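Local coordinates for protein diacylglycerol O-acyltransferase (Marinobacter hydrocarbonoclasticus, PDB 6CHJ) that probably transfers acyl groups from acyl-CoA to diacylglycerol or long-chain alcohols, making triacylglycerols and wax esters, at residues L65-W70 / G194-T199; A360-L363 / A368-W371. All blocks are in the same frame, centred on the assembly; numbering follows the deposited sequence.

Contact 1: L65-W70 / G194-T199; sequences LGQPVW and GRQLGT
Gln-67 and Gln-196 reach toward each other from opposite directions and meet through their carboxamides, while the nearest CA atoms of the two segments, those of Gln-67 and Leu-197, stay 9.1 Å apart. Both side chains bend at the second torsion, which brings the carboxamides together. Gln-67 OE1 accepts a weak hydrogen bond from Gln-196 NE2 at 2.9 Å; the angle at the hydrogen is only 129°, and the two amide planes are turned 43° apart. The same Gln-67 OE1 lies 3.0 Å from Gln-196 OE1, an unfavourable approach of two acceptors that makes the modelled orientation of these amides somewhat doubtful. Gln-196 OE1 also takes a weak bond from its own neighbour, Leu-197 N, at 3.3 Å, which would help hold this amide in its rotation. Beside the amides, Leu-197 sends CD2 to 4.2 Å from Gly-66 O, and CD2 is equally far from Gln-67 NE2. The contact buries only 112 Å² and lies at the surface. It joins the tight turn of the hairpin 59-64/67-72 to the loop that leads into helix 200-212. Helix 6-13 lies against both partners: its Gln-9 touches Gln-67, Pro-68, Gln-196 and Leu-197, and its Trp-13 donates from NE1 to Gly-198 O. Farther along the strand, Trp-70 packs on strand 59-64 and on loop residues Leu-4 and Met-114.

Contact 2: A360-L363 / A368-W371; sequences AFHL and APKW
His-362, in the last turns of helix 345-365, lies beside Ala-368, their CA atoms 5.0 Å apart, because the chain folds back after the helix into a 3-10 turn at 369-371. Trp-371 N bonds to Ala-368 O at 2.7 Å, closing that turn. The imidazole of His-362, its CG anti to the backbone N (chi1 -179°), extends to the returning backbone. Its ND1 accepts from Ala-368 N at 3.2 Å, the donor tilted 30° out of the ring plane. Over one face of the same ring lie Ala-368 O and Pro-369 CA, the latter making a CH-pi contact 3.7 Å from the ring centroid. Phe-361 meets Ala-368 CB at its ring edge. Trp-371 turns the edge of its indole toward the Phe-361 face in an offset edge-to-face pair, centroids 5.8 Å apart and planes at 73°. Since ND1 serves as an acceptor, a neutral His-362 would probably carry its proton on NE2; this buried ring thus joins the helix to the turn through both a polar bond and apolar contact over its face.

Contacts 1 and 2 do not touch: their centres are 24 Å apart and their nearest atoms about 10 Å. Helix 200-212 connects them. It starts directly after 194-199 of contact 1, and its residues Ala-204, Leu-208 and Ile-211 pack on Phe-361 and Trp-371 of contact 2, so a helix of the catalytic domain meets elements of the C-terminal one. Contact 1 is a loose surface meeting, whereas contact 2 is partly buried. The strand of contact 1 leads toward the probable catalytic centre: its Trp-70, outside the contact proper, touches Leu-138, in the loop between strand 127-135 and helix 141-150 that carries most of the family's HHxxxDG motif. Contact 2 appears to be structural packing.

Contact 1: L65-W70 / G194-T199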
loop_
_atom_site.group_PDB
_atom_site.type_symbol
_atom_site.label_atom_id
_atom_site.label_comp_id
_atom_site.label_asym_id
_atom_site.label_seq_id
_atom_site.Cartn_x
_atom_site.Cartn_y
_atom_site.Cartn_z
ATOM N N LEU B 65 -18.700 14.667 -16.099
ATOM C CA LEU B 65 -19.942 13.896 -16.122
ATOM C C LEU B 65 -19.655 12.395 -16.146
ATOM O O LEU B 65 -19.755 11.722 -15.111
ATOM C CB LEU B 65 -20.823 14.301 -17.312
ATOM C CG LEU B 65 -22.335 14.087 -17.159
ATOM C CD1 LEU B 65 -22.989 15.255 -16.422
ATOM C CD2 LEU B 65 -22.997 13.849 -18.519
ATOM N N GLY B 66 -19.299 11.857 -17.311
ATOM C CA GLY B 66 -19.015 10.438 -17.393
ATOM C C GLY B 66 -17.610 10.077 -17.834
ATOM O O GLY B 66 -17.169 8.940 -17.629
ATOM N N GLN B 67 -16.887 11.031 -18.424
ATOM C CA GLN B 67 -15.648 10.706 -19.119
ATOM C C GLN B 67 -14.415 11.168 -18.346
ATOM O O GLN B 67 -14.375 12.305 -17.853
ATOM C CB GLN B 67 -15.660 11.326 -20.523
ATOM C CG GLN B 67 -15.130 10.399 -21.625
ATOM C CD GLN B 67 -15.825 9.024 -21.696
ATOM O OE1 GLN B 67 -15.345 8.083 -22.343
ATOM N NE2 GLN B 67 -16.970 8.916 -21.027
ATOM N N PRO B 68 -13.392 10.318 -18.238
ATOM C CA PRO B 68 -12.225 10.653 -17.414
ATOM C C PRO B 68 -11.293 11.638 -18.102
ATOM O O PRO B 68 -10.986 11.517 -19.290
ATOM C CB PRO B 68 -11.538 9.295 -17.220
ATOM C CG PRO B 68 -11.894 8.527 -18.460
ATOM C CD PRO B 68 -13.302 8.962 -18.811
ATOM N N VAL B 69 -10.830 12.622 -17.329
ATOM C CA VAL B 69 -9.931 13.658 -17.822
ATOM C C VAL B 69 -8.863 13.930 -16.777
ATOM O O VAL B 69 -9.064 13.703 -15.580
ATOM C CB VAL B 69 -10.676 14.968 -18.163
ATOM C CG1 VAL B 69 -11.741 14.719 -19.209
ATOM C CG2 VAL B 69 -11.285 15.580 -16.907
ATOM N N TRP B 70 -7.717 14.409 -17.244
ATOM C CA TRP B 70 -6.703 14.946 -16.357
ATOM C C TRP B 70 -7.030 16.395 -16.020
ATOM O O TRP B 70 -7.687 17.096 -16.793
ATOM C CB TRP B 70 -5.322 14.880 -17.004
ATOM C CG TRP B 70 -4.814 13.511 -17.335
ATOM C CD1 TRP B 70 -4.331 13.093 -18.541
ATOM C CD2 TRP B 70 -4.699 12.388 -16.448
ATOM N NE1 TRP B 70 -3.926 11.783 -18.465
ATOM C CE2 TRP B 70 -4.140 11.326 -17.191
ATOM C CE3 TRP B 70 -5.020 12.173 -15.104
ATOM C CZ2 TRP B 70 -3.901 10.071 -16.635
ATOM C CZ3 TRP B 70 -4.783 10.928 -14.557
ATOM C CH2 TRP B 70 -4.232 9.889 -15.323
ATOM N N GLY B 194 -10.555 -1.187 -29.521
ATOM C CA GLY B 194 -11.255 -0.904 -28.287
ATOM C C GLY B 194 -11.893 0.477 -28.302
ATOM O O GLY B 194 -11.574 1.322 -29.141
ATOM N N ARG B 195 -12.814 0.701 -27.360
ATOM C CA ARG B 195 -13.459 2.008 -27.275
ATOM C C ARG B 195 -13.639 2.499 -25.838
ATOM O O ARG B 195 -12.946 3.431 -25.412
ATOM C CB ARG B 195 -14.810 1.997 -28.029
ATOM C CG ARG B 195 -15.921 1.062 -27.508
ATOM C CD ARG B 195 -17.036 0.848 -28.528
ATOM N NE ARG B 195 -16.596 -0.005 -29.628
ATOM C CZ ARG B 195 -16.407 -1.317 -29.523
ATOM N NH1 ARG B 195 -16.632 -1.931 -28.368
ATOM N NH2 ARG B 195 -15.997 -2.020 -30.572
ATOM N N GLN B 196 -14.528 1.872 -25.069
ATOM C CA GLN B 196 -15.171 2.538 -23.950
ATOM C C GLN B 196 -15.065 1.723 -22.669
ATOM O O GLN B 196 -14.674 0.549 -22.662
ATOM C CB GLN B 196 -16.648 2.818 -24.262
ATOM C CG GLN B 196 -16.895 4.246 -24.662
ATOM C CD GLN B 196 -16.157 5.215 -23.759
ATOM O OE1 GLN B 196 -16.444 5.314 -22.565
ATOM N NE2 GLN B 196 -15.187 5.919 -24.321
ATOM N N LEU B 197 -15.401 2.394 -21.569
ATOM C CA LEU B 197 -15.758 1.694 -20.348
ATOM C C LEU B 197 -16.892 0.725 -20.645
ATOM O O LEU B 197 -17.769 0.998 -21.470
ATOM C CB LEU B 197 -16.182 2.694 -19.262
ATOM C CG LEU B 197 -17.324 3.672 -19.603
ATOM C CD1 LEU B 197 -18.652 3.274 -18.943
ATOM C CD2 LEU B 197 -16.952 5.111 -19.239
ATOM N N GLY B 198 -16.853 -0.427 -19.990
ATOM C CA GLY B 198 -17.945 -1.377 -20.080
ATOM C C GLY B 198 -17.829 -2.340 -18.925
ATOM O O GLY B 198 -16.866 -2.298 -18.156
ATOM N N THR B 199 -18.830 -3.203 -18.793
ATOM C CA THR B 199 -18.665 -4.325 -17.885
ATOM C C THR B 199 -17.865 -5.420 -18.588
ATOM O O THR B 199 -17.758 -5.439 -19.818
ATOM C CB THR B 199 -20.017 -4.866 -17.424
ATOM O OG1 THR B 199 -19.825 -5.711 -16.284
ATOM C CG2 THR B 199 -20.669 -5.681 -18.533
#

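Contact 2: A360-L363 / A368-W371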
loop_
_atom_site.group_PDB
_atom_site.type_symbol
_atom_site.label_atom_id
_atom_site.label_comp_id
_atom_site.label_asym_id
_atom_site.label_seq_id
_atom_site.Cartn_x
_atom_site.Cartn_y
_atom_site.Cartn_z
ATOM N N ALA B 360 -6.343 -11.756 -25.211
ATOM C CA ALA B 360 -6.998 -10.727 -24.408
ATOM C C ALA B 360 -8.276 -11.257 -23.779
ATOM O O ALA B 360 -8.545 -10.997 -22.601
ATOM C CB ALA B 360 -7.289 -9.489 -25.252
ATOM N N PHE B 361 -9.064 -12.023 -24.541
ATOM C CA PHE B 361 -10.284 -12.605 -23.993
ATOM C C PHE B 361 -9.965 -13.543 -22.844
ATOM O O PHE B 361 -10.708 -13.596 -21.851
ATOM C CB PHE B 361 -11.074 -13.363 -25.073
ATOM C CG PHE B 361 -12.294 -14.090 -24.534
ATOM C CD1 PHE B 361 -13.535 -13.458 -24.499
ATOM C CD2 PHE B 361 -12.204 -15.397 -24.062
ATOM C CE1 PHE B 361 -14.661 -14.110 -23.989
ATOM C CE2 PHE B 361 -13.327 -16.058 -23.556
ATOM C CZ PHE B 361 -14.559 -15.404 -23.518
ATOM N N HIS B 362 -8.874 -14.306 -22.963
ATOM C CA HIS B 362 -8.565 -15.250 -21.893
ATOM C C HIS B 362 -8.055 -14.532 -20.641
ATOM O O HIS B 362 -8.458 -14.887 -19.529
ATOM C CB HIS B 362 -7.547 -16.290 -22.332
ATOM C CG HIS B 362 -7.235 -17.280 -21.253
ATOM N ND1 HIS B 362 -8.225 -17.917 -20.530
ATOM C CD2 HIS B 362 -6.055 -17.712 -20.743
ATOM C CE1 HIS B 362 -7.668 -18.714 -19.635
ATOM N NE2 HIS B 362 -6.352 -18.609 -19.744
ATOM N N LEU B 363 -7.140 -13.558 -20.806
ATOM C CA LEU B 363 -6.663 -12.748 -19.677
ATOM C C LEU B 363 -7.823 -12.137 -18.898
ATOM O O LEU B 363 -7.896 -12.267 -17.669
ATOM C CB LEU B 363 -5.725 -11.643 -20.171
ATOM C CG LEU B 363 -4.429 -12.281 -20.665
ATOM C CD1 LEU B 363 -3.594 -11.328 -21.487
ATOM C CD2 LEU B 363 -3.648 -12.812 -19.471
ATOM N N ALA B 368 -10.958 -19.286 -21.421
ATOM C CA ALA B 368 -10.417 -19.823 -22.664
ATOM C C ALA B 368 -8.942 -20.257 -22.533
ATOM O O ALA B 368 -8.069 -19.749 -23.256
ATOM C CB ALA B 368 -10.602 -18.778 -23.775
ATOM N N PRO B 369 -8.642 -21.239 -21.663
ATOM C CA PRO B 369 -7.240 -21.627 -21.416
ATOM C C PRO B 369 -6.442 -21.973 -22.664
ATOM O O PRO B 369 -5.232 -21.699 -22.735
ATOM C CB PRO B 369 -7.382 -22.852 -20.496
ATOM C CG PRO B 369 -8.791 -23.327 -20.670
ATOM C CD PRO B 369 -9.583 -22.077 -20.896
ATOM N N LYS B 370 -7.089 -22.591 -23.648
ATOM C CA LYS B 370 -6.414 -22.903 -24.895
ATOM C C LYS B 370 -5.946 -21.649 -25.631
ATOM O O LYS B 370 -5.102 -21.754 -26.526
ATOM C CB LYS B 370 -7.341 -23.716 -25.798
ATOM C CG LYS B 370 -7.346 -25.222 -25.533
ATOM C CD LYS B 370 -8.445 -25.920 -26.378
ATOM C CE LYS B 370 -7.902 -27.117 -27.155
ATOM N NZ LYS B 370 -8.648 -27.402 -28.433
ATOM N N TRP B 371 -6.473 -20.474 -25.291
ATOM C CA TRP B 371 -6.093 -19.229 -25.955
ATOM C C TRP B 371 -4.992 -18.467 -25.208
ATOM O O TRP B 371 -4.687 -17.334 -25.588
ATOM C CB TRP B 371 -7.328 -18.312 -26.157
ATOM C CG TRP B 371 -8.312 -18.798 -27.233
ATOM C CD1 TRP B 371 -8.099 -19.801 -28.144
ATOM C CD2 TRP B 371 -9.652 -18.311 -27.487
ATOM N NE1 TRP B 371 -9.209 -19.970 -28.929
ATOM C CE2 TRP B 371 -10.178 -19.076 -28.553
ATOM C CE3 TRP B 371 -10.451 -17.314 -26.919
ATOM C CZ2 TRP B 371 -11.467 -18.869 -29.066
ATOM C CZ3 TRP B 371 -11.740 -17.112 -27.435
ATOM C CH2 TRP B 371 -12.225 -17.886 -28.497
#